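Local coordinates for Non-structural protein 2 (Human respiratory syncytial virus A, PDB 7LDK) that antagonises the host type I interferon response, interacting with host RIGI to block the signalling that leads to interferon production, at residues 90-96 with 108-113. Numbering follows the deposited sequence.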
# COMPACT_ATOMS: atom_id res chain seq x y z
N GLY A 90 -3.74 7.88 10.01
CA GLY A 90 -3.70 7.74 8.54
C GLY A 90 -2.35 7.30 8.00
O GLY A 90 -1.91 7.79 6.90
N THR A 91 -1.71 6.35 8.67
CA THR A 91 -0.32 5.87 8.43
C THR A 91 -0.27 4.72 7.39
O THR A 91 0.86 4.26 7.05
CB THR A 91 0.21 5.39 9.79
OG1 THR A 91 1.62 5.30 9.70
CG2 THR A 91 -0.40 4.06 10.18
N PHE A 92 -1.42 4.22 6.93
CA PHE A 92 -1.45 3.16 5.87
C PHE A 92 -1.26 3.82 4.50
O PHE A 92 -1.76 4.91 4.24
CB PHE A 92 -2.70 2.29 5.98
CG PHE A 92 -2.62 1.22 7.04
CD1 PHE A 92 -1.51 1.09 7.88
CD2 PHE A 92 -3.67 0.33 7.22
CE1 PHE A 92 -1.46 0.12 8.87
CE2 PHE A 92 -3.62 -0.64 8.22
CZ PHE A 92 -2.52 -0.74 9.04
N PRO A 93 -0.50 3.16 3.60
CA PRO A 93 -0.22 3.69 2.28
C PRO A 93 -1.48 3.78 1.41
O PRO A 93 -2.39 3.00 1.61
CB PRO A 93 0.75 2.66 1.68
CG PRO A 93 0.33 1.39 2.34
CD PRO A 93 0.07 1.82 3.77
N MET A 94 -1.49 4.75 0.51
CA MET A 94 -2.51 4.95 -0.55
C MET A 94 -1.84 4.79 -1.90
O MET A 94 -0.74 5.27 -2.13
CB MET A 94 -3.10 6.36 -0.49
CG MET A 94 -3.91 6.68 0.73
SD MET A 94 -3.81 8.49 0.98
CE MET A 94 -3.54 8.55 2.76
N PRO A 95 -2.51 4.14 -2.87
CA PRO A 95 -1.96 3.98 -4.20
C PRO A 95 -2.19 5.22 -5.08
O PRO A 95 -3.18 5.85 -4.95
CB PRO A 95 -2.77 2.78 -4.69
CG PRO A 95 -4.15 3.02 -4.13
CD PRO A 95 -3.87 3.59 -2.76
N ILE A 96 -1.25 5.53 -5.94
CA ILE A 96 -1.38 6.54 -7.03
C ILE A 96 -1.65 5.77 -8.32
O ILE A 96 -0.74 5.04 -8.72
CB ILE A 96 -0.10 7.37 -7.17
CG1 ILE A 96 0.35 7.97 -5.84
CG2 ILE A 96 -0.31 8.42 -8.24
CD1 ILE A 96 -0.73 8.73 -5.12
N GLY A 108 2.83 4.18 -8.07
CA GLY A 108 3.51 4.39 -6.78
C GLY A 108 2.51 4.49 -5.64
O GLY A 108 1.30 4.17 -5.83
N ILE A 109 3.01 4.94 -4.48
CA ILE A 109 2.24 5.03 -3.21
C ILE A 109 2.59 6.34 -2.50
O ILE A 109 3.74 6.77 -2.64
CB ILE A 109 2.55 3.82 -2.32
CG1 ILE A 109 4.03 3.76 -1.93
CG2 ILE A 109 2.12 2.53 -3.00
CD1 ILE A 109 4.40 2.52 -1.17
N LYS A 110 1.62 6.92 -1.80
CA LYS A 110 1.85 7.80 -0.63
C LYS A 110 1.99 6.90 0.60
O LYS A 110 1.00 6.34 1.04
CB LYS A 110 0.64 8.70 -0.39
CG LYS A 110 0.55 9.90 -1.28
CD LYS A 110 -0.38 10.90 -0.71
CE LYS A 110 0.14 11.57 0.55
NZ LYS A 110 1.28 12.46 0.24
N PRO A 111 3.19 6.71 1.18
CA PRO A 111 3.37 5.77 2.29
C PRO A 111 2.51 6.08 3.53
O PRO A 111 2.08 5.13 4.17
CB PRO A 111 4.86 5.88 2.64
CG PRO A 111 5.50 6.47 1.38
CD PRO A 111 4.45 7.38 0.80
N THR A 112 2.29 7.36 3.82
CA THR A 112 1.39 7.89 4.90
C THR A 112 0.73 9.18 4.43
O THR A 112 1.00 9.59 3.31
CB THR A 112 2.15 8.15 6.21
OG1 THR A 112 2.76 9.44 6.15
CG2 THR A 112 3.20 7.10 6.51
N LYS A 113 -0.10 9.80 5.28
CA LYS A 113 -0.76 11.11 5.06
C LYS A 113 0.28 12.20 4.78
O LYS A 113 0.05 13.01 3.88
CB LYS A 113 -1.52 11.54 6.32
CG LYS A 113 -3.03 11.40 6.34
CD LYS A 113 -3.59 12.17 7.54
CE LYS A 113 -5.04 12.61 7.40
NZ LYS A 113 -5.87 11.52 6.81
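Met94 and Lys110 face each other as the antiparallel hydrogen-bonded pair at the open end of the beta hairpin formed by strands 94-100 and 103-110. Both backbone bonds of the pair are made. Met94 N reaches Lys110 O at 3.0 Å. Lys110 N returns to Met94 O at 2.9 Å, approaching in the carbonyl plane. Each of these carbonyl oxygens also takes a CA-H...O contact, from Pro93 CA to Lys110 O (3.2 Å) and from Ile109 CA to Met94 O. Pro95 and Ile109 follow as a non-hydrogen-bonded pair, where the lack of an N-H on the proline costs no cross-strand bond; the next one runs from Ile96 N to Gly108 O. It is nearly straight at the hydrogen, 176°, yet the donor stands above the carbonyl plane.

Side chains are sorted by face. Met94, Ile96 and Lys110 share one, where Ile96 CD1 lies 4.2 Å from Lys110 CG. Lys110 then bends at chi3 and chi4, which carries NZ away from the strand pair to the carbonyl of Thr115. Pro95 and Ile109 occupy the other face.

Beyond the strands the two segments stay side by side as loops. The side chains of Thr91 and Thr112 cross at an angle, Thr112 CG2 resting 3.7 Å from Thr91 O. Thr112 OG1 turns instead to His114 N. Two helices cover the contact: helix 24-35 packs on both threonines, and helix 55-89 sets Phe62 against Ile109. Where that second helix gives way to Gly90 at positive phi, a weak bond closes the contact: Lys113 N to Gly90 O, 3.2 Å and bent to 135°.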